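Local coordinates for TipC2 (Streptococcus intermedius B196, PDB 6DHX), which is a type VII secretion immunity protein (antitoxin) that probably shields its host by recognising and neutralising an exported antibacterial toxin, at residues 15-20 against 175-180; 19-24 against 169-174; 28-33 against 81-86. One frame throughout, in Å; residues are numbered along the deposited sequence.

Interaction 1: 15-20 against 175-180; sequences MNQPKN and KSKYSP
Y178 turns its CG anti to its own carbonyl carbon and beside the backbone N (chi1 -58°), and this throws the phenol ring across to the loop 15-20, so that the hydroxyl arrives at P18 while the ring lies against the backbone of N20. Y178 OH donates to P18 O over 2.9 Å. The carbonyl oxygen sits at the edge of the ring, near its plane, but the hydroxyl stands above the plane of the P18 carbonyl, at a C=O...O angle of 115°, and so misses the lone-pair direction. One face of the ring is taken by N20, whose CA stands almost centrally over it, 3.7 Å from the centroid of Y178, a CH-pi contact. On the opposite face lies K177 CB, offset toward the rim. P18 CB adds a looser apolar touch on Y178 CE2 at 4.4 Å.

The root of the tyrosine is held as well: Y178 N donates to S176 OG (2.8 Å), an ST turn in the loop that follows helix 151-173. This turn reaches helix 21-32 through E24. N20, the N-cap residue of that helix, sends its CB away from the loop 175-180. Farther out, the extended chains of Q17 and K177 merely cross obliquely at the surface. The joint is mostly one aromatic ring meeting main chain: its hydroxyl satisfies a carbonyl and its face covers a CH, joining the chain just before helix 21-32 to the loop after helix 151-173.

Interaction 2: 19-24 against 169-174; sequences KNIFDE and DWCSIY
E24 OE1 is gripped twice, by the indole N-H of W170 and by the hydroxyl of S176 just beyond the segment 169-174. The W170 NE1 to E24 OE1 bond is 2.8 Å long and fairly straight, 158° at the hydrogen, and it uses the anti lone pair of the oxygen. The carboxylate is tilted 28° from the indole plane, although OE1 itself lies in it. E24 gets there with CG anti to the backbone N and an extended chain, while W170 also carries its CG anti to the backbone N, the two crossing obliquely. The other oxygen, E24 OE2, accepts from K177 N.

Y174 packs against the stem of the carboxylate, ring and carboxylate planes 52° apart. Its CE2 is 3.3 Å from both CG and CD of E24, and its CB sits over a face of W170, toward the rim, at 3.5 Å from the plane. Apolar contact comes from I21, which slides past the tryptophan in the opposite direction: I21 CG1 reaches W170 CD1 at 4.1 Å, and its CD1 touches C171 SG.

The contact joins the start of helix 21-32 to the C-terminal part of helix 151-173 and the residue Y174 after it. The first turn of helix 21-32 is itself well finished: N20 OD1 caps it by accepting from D23 N at 2.8 Å, and D23 takes K19 N while pairing with R112 and R115. E24 is buried, yet OE1 takes the N-H of W170 and OE2 the N-H of K177, with the hydroxyl of S176 also bonded to OE1; two N-H donors are consistent with an ionised carboxylate, its charge probably stabilised by these bonds and perhaps by the N-terminal end of the helix.

Interaction 3: 28-33 against 81-86; sequences ETEKTY and FSFLNK
CH-pi contacts do most of the work. T29 CG2 sits over the middle of the F81 ring, 3.7 Å from its centroid and only 8° off the normal, the two side chains crossing at about a right angle. E30 CG does the same to F83, 3.9 Å from the centroid of that ring; the glutamate chain bends at chi2, so its aliphatic part lies on the ring while the carboxylate plane stands nearly perpendicular to it and leads away. The opposite face of F83 receives F81 CB, toward the rim, so the ring is sandwiched between E30 of the helix and F81 of the strand end.

Helix 21-32 here lies across the end of strand 74-82 and the start of the loop that turns into strand 89-99. F83, in the turn of the antiparallel hairpin 74-82/89-99, directs its CB toward the helix; this is helix-on-sheet packing, and P61 of strand 59-65 touches the side chains of F81, F83 and Y33.

Aromatic contact comes from Y33, which meets F83 tip to tip. Its CG takes the crowded position between backbone N and carbonyl carbon (chi1 79°), bringing F83 CE2 over the centre of the tyrosine ring. The centroids are 4.8 Å apart and the planes oblique at 48°. Y26 adds an edge-to-face partner to F83.

The threonine hydroxyls bond back to the helix backbone. T29 OG1 lies 3.4 Å from F81 CZ but bonds to I25 O one turn back, and T32 OG1 donates to E28 O at 2.9 Å while also being bonded to I38 N.

Overall arrangement
All three contacts lie along helix 21-32 or the loop leading into it: interaction 1 holds that loop, interaction 2 the first turn of the helix and interaction 3 its C-terminal part. Interactions 1 and 2 are neighbours, centres 7 Å apart, sharing K19 and N20, with E24 as common ground. Interaction 2 is buried and couples helix to helix through a polar grip wrapped in side chains. Interaction 1 lies at the surface and sets a single ring on main chain. Interaction 3, partly buried, is carbon packing of helix on sheet, about 14 Å from interaction 2 between centres; E28 links the two by packing against W170 and Y174.

Interaction 1: 15-20 against 175-180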
loop_
_atom_site.group_PDB
_atom_site.type_symbol
_atom_site.label_atom_id
_atom_site.label_comp_id
_atom_site.label_asym_id
_atom_site.label_seq_id
_atom_site.Cartn_x
_atom_site.Cartn_y
_atom_site.Cartn_z
HETATM N N MSE A 15 -3.311 -1.909 -26.667
HETATM C CA MSE A 15 -2.433 -0.747 -26.791
HETATM C C MSE A 15 -1.843 -0.325 -25.448
HETATM O O MSE A 15 -0.755 0.294 -25.375
HETATM C CB MSE A 15 -3.189 0.417 -27.399
HETATM C CG MSE A 15 -3.489 0.186 -28.857
HETATM SE SE MSE A 15 -1.776 0.105 -29.810
HETATM C CE MSE A 15 -1.720 -1.810 -30.257
ATOM N N ASN A 16 -2.571 -0.660 -24.393
ATOM C CA ASN A 16 -2.177 -0.229 -23.063
ATOM C C ASN A 16 -2.308 -1.376 -22.077
ATOM O O ASN A 16 -2.848 -1.241 -20.986
ATOM C CB ASN A 16 -2.981 1.017 -22.659
ATOM C CG ASN A 16 -2.502 2.286 -23.416
ATOM O OD1 ASN A 16 -1.337 2.676 -23.347
ATOM N ND2 ASN A 16 -3.385 2.883 -24.160
ATOM N N GLN A 17 -1.746 -2.516 -22.447
ATOM C CA GLN A 17 -1.619 -3.620 -21.507
ATOM C C GLN A 17 -0.750 -3.211 -20.313
ATOM O O GLN A 17 0.183 -2.414 -20.468
ATOM C CB GLN A 17 -0.964 -4.809 -22.216
ATOM C CG GLN A 17 -1.915 -5.501 -23.190
ATOM C CD GLN A 17 -1.192 -6.551 -24.015
ATOM O OE1 GLN A 17 -0.182 -6.260 -24.670
ATOM N NE2 GLN A 17 -1.692 -7.784 -23.972
ATOM N N PRO A 18 -0.981 -3.812 -19.143
ATOM C CA PRO A 18 -0.110 -3.570 -17.987
ATOM C C PRO A 18 1.343 -3.891 -18.292
ATOM O O PRO A 18 1.657 -4.860 -18.981
ATOM C CB PRO A 18 -0.656 -4.525 -16.918
ATOM C CG PRO A 18 -2.119 -4.764 -17.377
ATOM C CD PRO A 18 -2.065 -4.768 -18.842
ATOM N N LYS A 19 2.234 -3.042 -17.771
ATOM C CA LYS A 19 3.678 -3.237 -17.944
ATOM C C LYS A 19 4.334 -3.804 -16.685
ATOM O O LYS A 19 5.507 -4.243 -16.740
ATOM C CB LYS A 19 4.365 -1.909 -18.351
ATOM C CG LYS A 19 4.045 -1.416 -19.782
ATOM C CD LYS A 19 5.118 -0.444 -20.296
ATOM C CE LYS A 19 4.748 0.206 -21.635
ATOM N NZ LYS A 19 5.969 0.872 -22.295
ATOM N N ASN A 20 3.602 -3.847 -15.589
ATOM C CA ASN A 20 4.074 -4.379 -14.322
ATOM C C ASN A 20 2.866 -4.755 -13.464
ATOM O O ASN A 20 1.706 -4.475 -13.808
ATOM C CB ASN A 20 4.956 -3.340 -13.596
ATOM C CG ASN A 20 4.208 -2.060 -13.368
ATOM O OD1 ASN A 20 3.219 -2.060 -12.636
ATOM N ND2 ASN A 20 4.649 -0.969 -14.023
ATOM N N LYS A 175 -5.085 -14.051 -12.562
ATOM C CA LYS A 175 -4.000 -14.814 -13.204
ATOM C C LYS A 175 -2.945 -13.824 -13.708
ATOM O O LYS A 175 -2.920 -13.398 -14.862
ATOM C CB LYS A 175 -4.545 -15.714 -14.307
ATOM C CG LYS A 175 -3.578 -16.856 -14.629
ATOM C CD LYS A 175 -3.994 -17.576 -15.899
ATOM C CE LYS A 175 -3.035 -18.679 -16.268
ATOM N NZ LYS A 175 -3.560 -19.362 -17.493
ATOM N N SER A 176 -2.056 -13.434 -12.805
ATOM C CA SER A 176 -1.110 -12.359 -13.092
ATOM C C SER A 176 -0.087 -12.774 -14.144
ATOM O O SER A 176 0.328 -13.937 -14.221
ATOM C CB SER A 176 -0.372 -11.946 -11.805
ATOM O OG SER A 176 0.557 -10.882 -12.049
ATOM N N LYS A 177 0.340 -11.811 -14.950
ATOM C CA LYS A 177 1.496 -12.004 -15.826
ATOM C C LYS A 177 2.807 -11.647 -15.118
ATOM O O LYS A 177 3.897 -11.798 -15.710
ATOM C CB LYS A 177 1.319 -11.170 -17.086
ATOM C CG LYS A 177 0.083 -11.597 -17.865
ATOM C CD LYS A 177 0.040 -10.989 -19.251
ATOM C CE LYS A 177 -0.906 -11.791 -20.160
ATOM N NZ LYS A 177 -1.126 -11.092 -21.459
ATOM N N TYR A 178 2.715 -11.251 -13.859
ATOM C CA TYR A 178 3.874 -10.853 -13.059
ATOM C C TYR A 178 3.841 -11.700 -11.790
ATOM O O TYR A 178 3.091 -12.677 -11.683
ATOM C CB TYR A 178 3.804 -9.341 -12.810
ATOM C CG TYR A 178 3.758 -8.581 -14.123
ATOM C CD1 TYR A 178 4.900 -8.441 -14.897
ATOM C CD2 TYR A 178 2.559 -8.026 -14.603
ATOM C CE1 TYR A 178 4.875 -7.793 -16.119
ATOM C CE2 TYR A 178 2.540 -7.370 -15.830
ATOM C CZ TYR A 178 3.684 -7.235 -16.565
ATOM O OH TYR A 178 3.684 -6.581 -17.793
ATOM N N SER A 179 4.607 -11.304 -10.780
ATOM C CA SER A 179 4.639 -12.064 -9.541
ATOM C C SER A 179 5.279 -11.202 -8.462
ATOM O O SER A 179 5.888 -10.170 -8.759
ATOM C CB SER A 179 5.422 -13.375 -9.716
ATOM O OG SER A 179 6.815 -13.143 -9.614
ATOM N N PRO A 180 5.187 -11.616 -7.201
ATOM C CA PRO A 180 5.858 -10.856 -6.126
ATOM C C PRO A 180 7.356 -10.810 -6.248
ATOM O O PRO A 180 7.983 -9.978 -5.583
ATOM C CB PRO A 180 5.455 -11.612 -4.853
ATOM C CG PRO A 180 4.079 -12.234 -5.223
ATOM C CD PRO A 180 4.335 -12.687 -6.662
#

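Interaction 2: 19-24 against 169-174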
loop_
_atom_site.group_PDB
_atom_site.type_symbol
_atom_site.label_atom_id
_atom_site.label_comp_id
_atom_site.label_asym_id
_atom_site.label_seq_id
_atom_site.Cartn_x
_atom_site.Cartn_y
_atom_site.Cartn_z
ATOM N N LYS A 19 2.234 -3.042 -17.771
ATOM C CA LYS A 19 3.678 -3.237 -17.944
ATOM C C LYS A 19 4.334 -3.804 -16.685
ATOM O O LYS A 19 5.507 -4.243 -16.740
ATOM C CB LYS A 19 4.365 -1.909 -18.351
ATOM C CG LYS A 19 4.045 -1.416 -19.782
ATOM C CD LYS A 19 5.118 -0.444 -20.296
ATOM C CE LYS A 19 4.748 0.206 -21.635
ATOM N NZ LYS A 19 5.969 0.872 -22.295
ATOM N N ASN A 20 3.602 -3.847 -15.589
ATOM C CA ASN A 20 4.074 -4.379 -14.322
ATOM C C ASN A 20 2.866 -4.755 -13.464
ATOM O O ASN A 20 1.706 -4.475 -13.808
ATOM C CB ASN A 20 4.956 -3.340 -13.596
ATOM C CG ASN A 20 4.208 -2.060 -13.368
ATOM O OD1 ASN A 20 3.219 -2.060 -12.636
ATOM N ND2 ASN A 20 4.649 -0.969 -14.023
ATOM N N ILE A 21 3.152 -5.348 -12.298
ATOM C CA ILE A 21 2.088 -5.892 -11.474
ATOM C C ILE A 21 1.206 -4.796 -10.906
ATOM O O ILE A 21 0.012 -5.033 -10.657
ATOM C CB ILE A 21 2.678 -6.774 -10.345
ATOM C CG1 ILE A 21 1.571 -7.563 -9.664
ATOM C CG2 ILE A 21 3.498 -5.896 -9.322
ATOM C CD1 ILE A 21 2.116 -8.765 -8.834
ATOM N N PHE A 22 1.740 -3.588 -10.708
ATOM C CA PHE A 22 0.929 -2.500 -10.170
ATOM C C PHE A 22 -0.037 -1.975 -11.230
ATOM O O PHE A 22 -1.184 -1.664 -10.910
ATOM C CB PHE A 22 1.832 -1.366 -9.636
ATOM C CG PHE A 22 2.836 -1.898 -8.624
ATOM C CD1 PHE A 22 2.391 -2.296 -7.354
ATOM C CD2 PHE A 22 4.137 -2.134 -8.989
ATOM C CE1 PHE A 22 3.267 -2.899 -6.439
ATOM C CE2 PHE A 22 5.042 -2.747 -8.072
ATOM C CZ PHE A 22 4.588 -3.120 -6.800
ATOM N N ASP A 23 0.418 -1.855 -12.482
ATOM C CA ASP A 23 -0.521 -1.566 -13.579
ATOM C C ASP A 23 -1.636 -2.605 -13.612
ATOM O O ASP A 23 -2.789 -2.296 -13.921
ATOM C CB ASP A 23 0.159 -1.623 -14.953
ATOM C CG ASP A 23 1.047 -0.434 -15.262
ATOM O OD1 ASP A 23 0.895 0.677 -14.708
ATOM O OD2 ASP A 23 1.930 -0.618 -16.152
ATOM N N GLU A 24 -1.285 -3.871 -13.430
ATOM C CA GLU A 24 -2.285 -4.919 -13.531
ATOM C C GLU A 24 -3.360 -4.742 -12.455
ATOM O O GLU A 24 -4.569 -4.777 -12.737
ATOM C CB GLU A 24 -1.542 -6.257 -13.427
ATOM C CG GLU A 24 -2.296 -7.462 -13.734
ATOM C CD GLU A 24 -1.388 -8.681 -13.559
ATOM O OE1 GLU A 24 -1.203 -9.068 -12.385
ATOM O OE2 GLU A 24 -0.867 -9.192 -14.583
ATOM N N ASP A 169 -1.581 -12.338 -2.502
ATOM C CA ASP A 169 -3.045 -12.360 -2.529
ATOM C C ASP A 169 -3.580 -11.968 -3.898
ATOM O O ASP A 169 -4.536 -12.575 -4.387
ATOM C CB ASP A 169 -3.628 -11.406 -1.478
ATOM C CG ASP A 169 -3.611 -11.987 -0.079
ATOM O OD1 ASP A 169 -3.326 -13.186 0.065
ATOM O OD2 ASP A 169 -3.867 -11.243 0.879
ATOM N N TRP A 170 -3.025 -10.897 -4.492
ATOM C CA TRP A 170 -3.429 -10.513 -5.845
ATOM C C TRP A 170 -3.299 -11.680 -6.801
ATOM O O TRP A 170 -4.216 -11.973 -7.589
ATOM C CB TRP A 170 -2.538 -9.358 -6.349
ATOM C CG TRP A 170 -2.872 -9.012 -7.778
ATOM C CD1 TRP A 170 -2.096 -9.226 -8.903
ATOM C CD2 TRP A 170 -4.101 -8.422 -8.237
ATOM N NE1 TRP A 170 -2.783 -8.795 -10.029
ATOM C CE2 TRP A 170 -4.005 -8.298 -9.652
ATOM C CE3 TRP A 170 -5.262 -7.978 -7.582
ATOM C CZ2 TRP A 170 -5.027 -7.725 -10.432
ATOM C CZ3 TRP A 170 -6.310 -7.395 -8.372
ATOM C CH2 TRP A 170 -6.173 -7.282 -9.768
ATOM N N CYS A 171 -2.148 -12.377 -6.738
ATOM C CA CYS A 171 -1.941 -13.510 -7.647
ATOM C C CYS A 171 -2.849 -14.698 -7.324
ATOM O O CYS A 171 -3.030 -15.565 -8.190
ATOM C CB CYS A 171 -0.450 -13.957 -7.656
ATOM S SG CYS A 171 0.611 -12.553 -8.307
ATOM N N SER A 172 -3.507 -14.707 -6.166
ATOM C CA SER A 172 -4.480 -15.757 -5.866
ATOM C C SER A 172 -5.867 -15.473 -6.432
ATOM O O SER A 172 -6.674 -16.404 -6.520
ATOM C CB SER A 172 -4.615 -15.945 -4.345
ATOM O OG SER A 172 -5.457 -14.965 -3.767
ATOM N N ILE A 173 -6.184 -14.218 -6.772
ATOM C CA ILE A 173 -7.501 -13.913 -7.343
ATOM C C ILE A 173 -7.438 -13.482 -8.802
ATOM O O ILE A 173 -8.485 -13.444 -9.463
ATOM C CB ILE A 173 -8.225 -12.825 -6.529
ATOM C CG1 ILE A 173 -7.443 -11.511 -6.643
ATOM C CG2 ILE A 173 -8.337 -13.243 -5.089
ATOM C CD1 ILE A 173 -8.152 -10.379 -5.919
ATOM N N TYR A 174 -6.260 -13.188 -9.333
ATOM C CA TYR A 174 -6.060 -12.764 -10.712
ATOM C C TYR A 174 -4.916 -13.566 -11.327
ATOM O O TYR A 174 -3.880 -13.737 -10.688
ATOM C CB TYR A 174 -5.717 -11.260 -10.746
ATOM C CG TYR A 174 -5.643 -10.731 -12.150
ATOM C CD1 TYR A 174 -6.819 -10.463 -12.855
ATOM C CD2 TYR A 174 -4.415 -10.514 -12.777
ATOM C CE1 TYR A 174 -6.788 -9.992 -14.129
ATOM C CE2 TYR A 174 -4.366 -10.044 -14.094
ATOM C CZ TYR A 174 -5.576 -9.776 -14.752
ATOM O OH TYR A 174 -5.620 -9.312 -16.049
#

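Interaction 3: 28-33 against 81-86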
loop_
_atom_site.group_PDB
_atom_site.type_symbol
_atom_site.label_atom_id
_atom_site.label_comp_id
_atom_site.label_asym_id
_atom_site.label_seq_id
_atom_site.Cartn_x
_atom_site.Cartn_y
_atom_site.Cartn_z
ATOM N N GLU A 28 -7.121 -3.658 -13.562
ATOM C CA GLU A 28 -8.231 -4.583 -13.343
ATOM C C GLU A 28 -9.190 -4.017 -12.306
ATOM O O GLU A 28 -10.404 -4.253 -12.411
ATOM C CB GLU A 28 -7.696 -5.937 -12.912
ATOM C CG GLU A 28 -8.761 -7.024 -12.670
ATOM C CD GLU A 28 -9.507 -7.507 -13.908
ATOM O OE1 GLU A 28 -9.152 -7.158 -15.050
ATOM O OE2 GLU A 28 -10.442 -8.307 -13.695
ATOM N N THR A 29 -8.663 -3.270 -11.324
ATOM C CA THR A 29 -9.585 -2.650 -10.360
ATOM C C THR A 29 -10.395 -1.556 -11.008
ATOM O O THR A 29 -11.596 -1.483 -10.770
ATOM C CB THR A 29 -8.834 -2.131 -9.123
ATOM O OG1 THR A 29 -8.119 -3.227 -8.538
ATOM C CG2 THR A 29 -9.885 -1.544 -8.075
ATOM N N GLU A 30 -9.786 -0.723 -11.873
ATOM C CA GLU A 30 -10.578 0.309 -12.513
ATOM C C GLU A 30 -11.639 -0.286 -13.447
ATOM O O GLU A 30 -12.747 0.275 -13.592
ATOM C CB GLU A 30 -9.640 1.272 -13.278
ATOM C CG GLU A 30 -10.389 2.557 -13.691
ATOM C CD GLU A 30 -11.139 2.416 -15.027
ATOM O OE1 GLU A 30 -10.789 1.506 -15.817
ATOM O OE2 GLU A 30 -12.089 3.204 -15.291
ATOM N N LYS A 31 -11.317 -1.425 -14.072
ATOM C CA LYS A 31 -12.253 -2.085 -14.960
ATOM C C LYS A 31 -13.457 -2.644 -14.211
ATOM O O LYS A 31 -14.564 -2.631 -14.753
ATOM C CB LYS A 31 -11.516 -3.215 -15.710
ATOM C CG LYS A 31 -12.456 -4.119 -16.495
ATOM C CD LYS A 31 -11.631 -5.286 -17.122
ATOM C CE LYS A 31 -12.483 -6.165 -18.009
ATOM N NZ LYS A 31 -11.655 -7.144 -18.791
ATOM N N THR A 32 -13.252 -3.117 -12.972
ATOM C CA THR A 32 -14.262 -3.899 -12.256
ATOM C C THR A 32 -14.929 -3.178 -11.086
ATOM O O THR A 32 -16.002 -3.634 -10.654
ATOM C CB THR A 32 -13.661 -5.199 -11.707
ATOM O OG1 THR A 32 -12.636 -4.930 -10.753
ATOM C CG2 THR A 32 -13.031 -6.039 -12.878
ATOM N N TYR A 33 -14.384 -2.071 -10.620
ATOM C CA TYR A 33 -14.861 -1.598 -9.310
ATOM C C TYR A 33 -16.279 -1.069 -9.328
ATOM O O TYR A 33 -16.915 -1.049 -8.258
ATOM C CB TYR A 33 -13.917 -0.518 -8.719
ATOM C CG TYR A 33 -14.065 0.885 -9.284
ATOM C CD1 TYR A 33 -13.701 1.159 -10.616
ATOM C CD2 TYR A 33 -14.567 1.945 -8.496
ATOM C CE1 TYR A 33 -13.773 2.451 -11.136
ATOM C CE2 TYR A 33 -14.632 3.230 -9.021
ATOM C CZ TYR A 33 -14.224 3.475 -10.326
ATOM O OH TYR A 33 -14.301 4.762 -10.840
ATOM N N PHE A 81 -7.112 3.437 -4.118
ATOM C CA PHE A 81 -7.018 3.710 -5.552
ATOM C C PHE A 81 -7.410 5.149 -5.849
ATOM O O PHE A 81 -8.457 5.601 -5.365
ATOM C CB PHE A 81 -7.973 2.768 -6.301
ATOM C CG PHE A 81 -7.523 1.353 -6.265
ATOM C CD1 PHE A 81 -7.797 0.550 -5.162
ATOM C CD2 PHE A 81 -6.767 0.823 -7.316
ATOM C CE1 PHE A 81 -7.353 -0.800 -5.086
ATOM C CE2 PHE A 81 -6.307 -0.506 -7.258
ATOM C CZ PHE A 81 -6.585 -1.319 -6.116
ATOM N N SER A 82 -6.571 5.874 -6.605
ATOM C CA SER A 82 -6.887 7.249 -6.999
ATOM C C SER A 82 -6.948 7.234 -8.512
ATOM O O SER A 82 -5.909 7.186 -9.179
ATOM C CB SER A 82 -5.853 8.267 -6.508
ATOM O OG SER A 82 -5.812 8.265 -5.090
ATOM N N PHE A 83 -8.158 7.229 -9.046
ATOM C CA PHE A 83 -8.310 7.153 -10.497
ATOM C C PHE A 83 -8.475 8.507 -11.161
ATOM O O PHE A 83 -8.234 8.633 -12.376
ATOM C CB PHE A 83 -9.553 6.332 -10.863
ATOM C CG PHE A 83 -9.533 4.913 -10.416
ATOM C CD1 PHE A 83 -8.430 4.097 -10.652
ATOM C CD2 PHE A 83 -10.678 4.359 -9.799
ATOM C CE1 PHE A 83 -8.437 2.760 -10.269
ATOM C CE2 PHE A 83 -10.681 3.037 -9.406
ATOM C CZ PHE A 83 -9.575 2.223 -9.646
ATOM N N LEU A 84 -8.938 9.506 -10.423
ATOM C CA LEU A 84 -9.462 10.718 -11.041
ATOM C C LEU A 84 -8.479 11.884 -11.068
ATOM O O LEU A 84 -8.726 12.851 -11.797
ATOM C CB LEU A 84 -10.718 11.181 -10.278
ATOM C CG LEU A 84 -12.097 10.698 -10.706
ATOM C CD1 LEU A 84 -12.121 9.270 -11.192
ATOM C CD2 LEU A 84 -13.132 10.945 -9.582
ATOM N N ASN A 85 -7.434 11.868 -10.249
ATOM C CA ASN A 85 -6.565 13.034 -10.099
ATOM C C ASN A 85 -5.428 12.988 -11.128
ATOM O O ASN A 85 -5.243 11.997 -11.835
ATOM C CB ASN A 85 -5.994 13.100 -8.686
ATOM C CG ASN A 85 -5.205 11.857 -8.318
ATOM O OD1 ASN A 85 -5.534 10.743 -8.770
ATOM N ND2 ASN A 85 -4.174 12.024 -7.494
ATOM N N LYS A 86 -4.656 14.078 -11.196
ATOM C CA LYS A 86 -3.588 14.152 -12.198
ATOM C C LYS A 86 -2.465 13.184 -11.869
ATOM O O LYS A 86 -1.859 12.601 -12.773
ATOM C CB LYS A 86 -3.043 15.573 -12.294
ATOM C CG LYS A 86 -3.998 16.536 -12.975
ATOM C CD LYS A 86 -3.386 17.944 -12.978
ATOM C CE LYS A 86 -4.346 18.937 -13.615
ATOM N NZ LYS A 86 -3.812 20.329 -13.516
#